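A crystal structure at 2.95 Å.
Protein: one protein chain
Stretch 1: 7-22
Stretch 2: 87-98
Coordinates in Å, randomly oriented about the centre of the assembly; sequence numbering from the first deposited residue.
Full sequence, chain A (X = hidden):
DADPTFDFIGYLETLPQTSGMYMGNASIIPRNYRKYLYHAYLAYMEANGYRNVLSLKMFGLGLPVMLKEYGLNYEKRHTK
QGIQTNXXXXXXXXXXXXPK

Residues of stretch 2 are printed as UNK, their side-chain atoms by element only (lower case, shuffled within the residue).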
# COMPACT_ATOMS: atom_id res chain seq x y z
N ASP A 7 3.74 -8.74 1.25
CA ASP A 7 4.19 -10.12 1.02
C ASP A 7 3.01 -11.00 0.64
O ASP A 7 3.11 -11.81 -0.27
CB ASP A 7 4.86 -10.69 2.26
CG ASP A 7 6.02 -9.84 2.74
OD1 ASP A 7 6.54 -9.01 1.93
OD2 ASP A 7 6.41 -10.01 3.92
N PHE A 8 1.90 -10.83 1.35
CA PHE A 8 0.70 -11.59 1.07
C PHE A 8 0.34 -11.42 -0.40
O PHE A 8 0.09 -12.39 -1.10
CB PHE A 8 -0.45 -11.08 1.92
CG PHE A 8 -1.80 -11.60 1.50
CD1 PHE A 8 -2.23 -12.86 1.90
CD2 PHE A 8 -2.63 -10.82 0.70
CE1 PHE A 8 -3.48 -13.34 1.51
CE2 PHE A 8 -3.88 -11.29 0.31
CZ PHE A 8 -4.30 -12.55 0.72
N ILE A 9 0.30 -10.18 -0.86
CA ILE A 9 -0.04 -9.89 -2.25
C ILE A 9 0.92 -10.61 -3.21
O ILE A 9 0.68 -10.69 -4.42
CB ILE A 9 -0.00 -8.38 -2.51
CG1 ILE A 9 -0.81 -7.65 -1.43
CG2 ILE A 9 -0.54 -8.06 -3.88
CD1 ILE A 9 -2.20 -8.17 -1.24
N GLY A 10 2.00 -11.13 -2.65
CA GLY A 10 2.98 -11.84 -3.44
C GLY A 10 2.50 -13.23 -3.80
O GLY A 10 3.01 -13.85 -4.72
N TYR A 11 1.52 -13.72 -3.05
CA TYR A 11 0.94 -15.04 -3.28
C TYR A 11 -0.28 -14.92 -4.17
O TYR A 11 -1.10 -15.83 -4.21
CB TYR A 11 0.51 -15.66 -1.97
CG TYR A 11 1.61 -16.19 -1.11
CD1 TYR A 11 2.22 -17.41 -1.40
CD2 TYR A 11 2.03 -15.51 0.02
CE1 TYR A 11 3.21 -17.93 -0.58
CE2 TYR A 11 3.01 -16.02 0.84
CZ TYR A 11 3.59 -17.23 0.54
OH TYR A 11 4.54 -17.74 1.38
N LEU A 12 -0.43 -13.82 -4.89
CA LEU A 12 -1.60 -13.67 -5.74
C LEU A 12 -1.31 -13.63 -7.23
O LEU A 12 -0.28 -13.11 -7.66
CB LEU A 12 -2.35 -12.40 -5.36
CG LEU A 12 -2.81 -12.29 -3.90
CD1 LEU A 12 -3.52 -10.98 -3.74
CD2 LEU A 12 -3.74 -13.43 -3.52
N GLU A 13 -2.23 -14.20 -8.02
CA GLU A 13 -2.14 -14.24 -9.48
C GLU A 13 -3.42 -13.69 -10.07
O GLU A 13 -4.50 -13.81 -9.48
CB GLU A 13 -2.02 -15.66 -10.01
CG GLU A 13 -0.92 -16.49 -9.41
CD GLU A 13 -1.11 -17.98 -9.72
OE1 GLU A 13 -2.29 -18.40 -9.80
OE2 GLU A 13 -0.10 -18.72 -9.86
N THR A 14 -3.30 -13.10 -11.26
CA THR A 14 -4.45 -12.55 -11.97
C THR A 14 -5.07 -13.55 -12.95
O THR A 14 -4.38 -14.40 -13.51
CB THR A 14 -4.07 -11.34 -12.80
OG1 THR A 14 -2.71 -11.48 -13.22
CG2 THR A 14 -4.29 -10.07 -12.02
N LEU A 15 -6.38 -13.41 -13.17
CA LEU A 15 -7.14 -14.26 -14.09
C LEU A 15 -7.53 -13.47 -15.35
O LEU A 15 -7.73 -12.26 -15.30
CB LEU A 15 -8.43 -14.76 -13.41
CG LEU A 15 -8.40 -15.84 -12.33
CD1 LEU A 15 -9.79 -16.01 -11.74
CD2 LEU A 15 -7.92 -17.15 -12.93
N PRO A 16 -7.67 -14.17 -16.48
CA PRO A 16 -8.03 -13.56 -17.77
C PRO A 16 -9.30 -12.72 -17.67
O PRO A 16 -9.54 -11.83 -18.49
CB PRO A 16 -8.23 -14.77 -18.67
CG PRO A 16 -7.33 -15.80 -18.06
CD PRO A 16 -7.60 -15.63 -16.61
N GLN A 17 -10.10 -13.01 -16.65
CA GLN A 17 -11.35 -12.30 -16.44
C GLN A 17 -11.76 -12.24 -14.97
O GLN A 17 -11.36 -13.07 -14.12
CB GLN A 17 -12.49 -12.92 -17.28
CG GLN A 17 -12.87 -14.36 -16.93
CD GLN A 17 -11.78 -15.35 -17.30
OE1 GLN A 17 -11.82 -16.51 -16.91
NE2 GLN A 17 -10.80 -14.88 -18.07
N THR A 18 -12.57 -11.23 -14.68
CA THR A 18 -13.04 -11.00 -13.34
C THR A 18 -13.93 -12.15 -12.84
O THR A 18 -15.15 -12.03 -12.72
CB THR A 18 -13.74 -9.62 -13.31
OG1 THR A 18 -14.46 -9.46 -12.09
CG2 THR A 18 -14.66 -9.44 -14.50
N SER A 19 -13.30 -13.29 -12.53
CA SER A 19 -14.03 -14.44 -12.02
C SER A 19 -13.27 -15.17 -10.91
O SER A 19 -13.58 -16.32 -10.61
CB SER A 19 -14.35 -15.42 -13.16
OG SER A 19 -13.20 -16.16 -13.55
N GLY A 20 -12.30 -14.52 -10.30
CA GLY A 20 -11.56 -15.17 -9.23
C GLY A 20 -12.20 -15.01 -7.86
O GLY A 20 -13.43 -15.05 -7.73
N MET A 21 -11.36 -14.83 -6.84
CA MET A 21 -11.81 -14.66 -5.46
C MET A 21 -12.75 -13.49 -5.23
O MET A 21 -12.80 -12.53 -6.00
CB MET A 21 -10.60 -14.48 -4.53
CG MET A 21 -9.85 -15.75 -4.30
SD MET A 21 -8.24 -15.46 -3.62
CE MET A 21 -8.62 -15.98 -1.95
N TYR A 22 -13.50 -13.59 -4.15
CA TYR A 22 -14.41 -12.53 -3.76
C TYR A 22 -13.75 -11.69 -2.63
O TYR A 22 -13.04 -12.21 -1.74
CB TYR A 22 -15.73 -13.13 -3.26
CG TYR A 22 -16.79 -13.41 -4.32
CD1 TYR A 22 -16.86 -14.65 -4.96
CD2 TYR A 22 -17.77 -12.45 -4.62
CE1 TYR A 22 -17.90 -14.93 -5.87
CE2 TYR A 22 -18.80 -12.72 -5.52
CZ TYR A 22 -18.87 -13.96 -6.14
OH TYR A 22 -19.93 -14.21 -7.01
N UNK A 87 -8.58 -12.47 -9.16
CA UNK A 87 -7.38 -12.99 -8.53
C UNK A 87 -7.54 -14.36 -7.89
O UNK A 87 -8.63 -14.74 -7.46
c UNK A 87 -6.97 -9.66 -6.56
c UNK A 87 -6.91 -12.00 -7.45
c UNK A 87 -6.89 -10.52 -7.83
c UNK A 87 -5.66 -10.20 -8.66
N UNK A 88 -6.43 -15.10 -7.84
CA UNK A 88 -6.42 -16.42 -7.22
C UNK A 88 -5.10 -16.63 -6.52
O UNK A 88 -4.10 -15.96 -6.83
c UNK A 88 -7.61 -17.21 -9.28
c UNK A 88 -6.59 -17.58 -8.24
o UNK A 88 -5.34 -17.84 -8.89
N UNK A 89 -5.08 -17.57 -5.58
CA UNK A 89 -3.85 -17.84 -4.84
C UNK A 89 -2.89 -18.71 -5.64
O UNK A 89 -3.29 -19.70 -6.22
c UNK A 89 -5.34 -16.54 -2.60
c UNK A 89 -5.22 -18.06 -2.56
c UNK A 89 -4.13 -18.55 -3.50
c UNK A 89 -4.89 -18.54 -1.18
N UNK A 90 -1.62 -18.31 -5.66
CA UNK A 90 -0.59 -19.09 -6.33
C UNK A 90 -0.53 -20.41 -5.56
O UNK A 90 -1.03 -20.51 -4.45
c UNK A 90 0.78 -18.41 -6.22
c UNK A 90 2.59 -15.35 -7.74
n UNK A 90 1.94 -14.11 -7.17
c UNK A 90 2.36 -16.61 -6.92
c UNK A 90 0.90 -17.07 -6.94
N UNK A 91 0.07 -21.44 -6.16
CA UNK A 91 0.17 -22.76 -5.52
C UNK A 91 0.99 -22.77 -4.22
O UNK A 91 0.63 -23.49 -3.30
o UNK A 91 3.79 -24.09 -8.42
c UNK A 91 2.94 -24.61 -7.65
o UNK A 91 2.61 -25.82 -7.71
c UNK A 91 2.31 -23.72 -6.58
c UNK A 91 0.76 -23.78 -6.51
N UNK A 92 2.08 -22.00 -4.15
CA UNK A 92 2.91 -22.00 -2.95
C UNK A 92 2.10 -21.61 -1.71
O UNK A 92 2.45 -21.98 -0.58
o UNK A 92 3.39 -21.08 -6.19
c UNK A 92 3.95 -19.98 -4.14
o UNK A 92 5.35 -20.11 -6.07
c UNK A 92 4.12 -21.09 -3.13
c UNK A 92 4.25 -20.42 -5.56
N UNK A 93 1.00 -20.91 -1.93
CA UNK A 93 0.19 -20.52 -0.79
C UNK A 93 -0.29 -21.75 -0.04
O UNK A 93 -0.28 -21.79 1.19
o UNK A 93 -1.77 -20.33 -2.20
c UNK A 93 -0.98 -19.65 -1.25
N UNK A 94 -0.68 -22.78 -0.79
CA UNK A 94 -1.18 -24.00 -0.19
C UNK A 94 -0.25 -24.68 0.81
O UNK A 94 -0.70 -25.14 1.87
c UNK A 94 -2.31 -23.52 -3.30
c UNK A 94 -4.06 -24.50 -2.00
c UNK A 94 -3.26 -22.93 -4.15
o UNK A 94 -5.54 -22.56 -4.79
c UNK A 94 -1.64 -24.96 -1.30
c UNK A 94 -2.69 -24.32 -2.22
c UNK A 94 -4.61 -23.13 -3.92
c UNK A 94 -5.02 -23.91 -2.84
N UNK A 95 1.05 -24.71 0.52
CA UNK A 95 1.96 -25.34 1.46
C UNK A 95 2.48 -24.39 2.52
O UNK A 95 2.75 -24.79 3.67
N UNK A 96 2.60 -23.12 2.15
CA UNK A 96 3.11 -22.09 3.06
C UNK A 96 2.21 -21.70 4.24
O UNK A 96 2.60 -21.85 5.40
c UNK A 96 4.68 -21.03 1.36
c UNK A 96 3.47 -20.83 2.27
o UNK A 96 4.99 -20.12 0.56
o UNK A 96 5.33 -22.10 1.46
N UNK A 97 1.02 -21.21 3.97
CA UNK A 97 0.17 -20.78 5.05
C UNK A 97 -1.30 -21.12 4.99
O UNK A 97 -1.96 -21.13 6.03
c UNK A 97 -2.72 -16.99 1.44
c UNK A 97 0.26 -18.69 3.84
c UNK A 97 -1.40 -17.06 1.06
c UNK A 97 -0.91 -18.17 3.21
n UNK A 97 0.85 -17.86 1.84
c UNK A 97 0.31 -19.30 5.17
c UNK A 97 -0.50 -17.65 1.95
c UNK A 97 1.30 -18.49 2.97
c UNK A 97 -3.15 -17.50 2.69
c UNK A 97 -2.26 -18.09 3.57
N UNK A 98 -1.83 -21.36 3.79
CA UNK A 98 -3.25 -21.70 3.66
C UNK A 98 -3.62 -22.81 4.66
O UNK A 98 -2.98 -23.87 4.69
c UNK A 98 -5.19 -22.09 0.36
c UNK A 98 -5.54 -20.74 2.37
c UNK A 98 -4.51 -21.29 1.45
c UNK A 98 -3.56 -22.18 2.24

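Position 87 has four side-chain carbons, forked at the second. One branch end lies 3.6 Å from CG2 of T14, and the backbone pairs with T14 in an antiparallel bridge. The fork makes it leucine, L87. Its O accepts a hydrogen bond from N of M21 at 2.8 Å.

Position 88 has one carbon carrying one oxygen and one carbon. The outer carbon lies 3.4 Å from CG of L15, and the oxygen lies 3.2 Å from OE1 of E13. That is threonine, T88, and the two atoms are CG2 and OG1. Its backbone makes two hydrogen bonds with E13: N of E13 to O of T88 and N of T88 to O of E13, both 2.8 Å. The side chains of E13 and T88 lie on the same face of the sheet, but OE1 of E13 and OG1 of T88 are poorly angled for a hydrogen bond.

Position 89 again has four carbons forked at the second. One branch end is 3.6 Å from CD2 of L12 and 3.3 Å from SD of M21. It is leucine, L89, and the atom is CD2. L89 shares its face of the sheet with L87, L12 and T14.

Position 90 has four carbons in a row ending in nitrogen. The nitrogen lies 2.7 Å from O of G10 and a very short 2.5 Å from O of L12. The second carbon of the row packs 3.1 Å from CG of E13. This is lysine, K90, and NZ donates both hydrogen bonds. Its backbone N donates to O of Y11 at 2.9 Å.

Position 91 has three carbons, the third carrying two oxygens. It points away and makes no contact with stretch 1. It is glutamate, E91.

Position 92 repeats that pattern. Its second carbon lies 4.1 Å from CD1 of Y11. It is glutamate, E92.

Position 93 has one carbon, then one oxygen. The carbon is 3.9 Å from CD1 of Y11. It is serine, S93. Its OG donates to O of K90 at a very short 2.4 Å.

Position 94 has one carbon, then a six-carbon ring bearing one oxygen. It is out of reach of stretch 1. It is tyrosine, Y94.

Position 95 has no side-chain atoms. It is glycine, G95.

Position 96 has two carbons, the second carrying two oxygens. One oxygen lies 2.6 Å from OH of Y11. It is aspartate, D96, and its OD2 accepts a hydrogen bond from that hydroxyl.

Position 97 has one carbon, then fused five- and six-membered rings holding eight carbons and one nitrogen. The ring edge meets the face of the Y11 ring, with the nitrogen 3.0 Å from CE2 of Y11. A carbon of the six-membered ring is 3.7 Å from CE1 of F8. Only tryptophan fits, so this is W97, and these atoms are NE1 and CH2.

Position 98 has four carbons forked at the second. It lies beyond the contact. It is leucine, L98.

The contact has two parts. Strands 12-14 and 87-89 join by antiparallel backbone pairing. Beyond them, Y11 packs against W97 and hydrogen-bonds to D96, while K90 ties down two carbonyls of stretch 1. Together the stretches bury 946 Å².

Stretch 2 (87-98) LTLKEESYGDWL
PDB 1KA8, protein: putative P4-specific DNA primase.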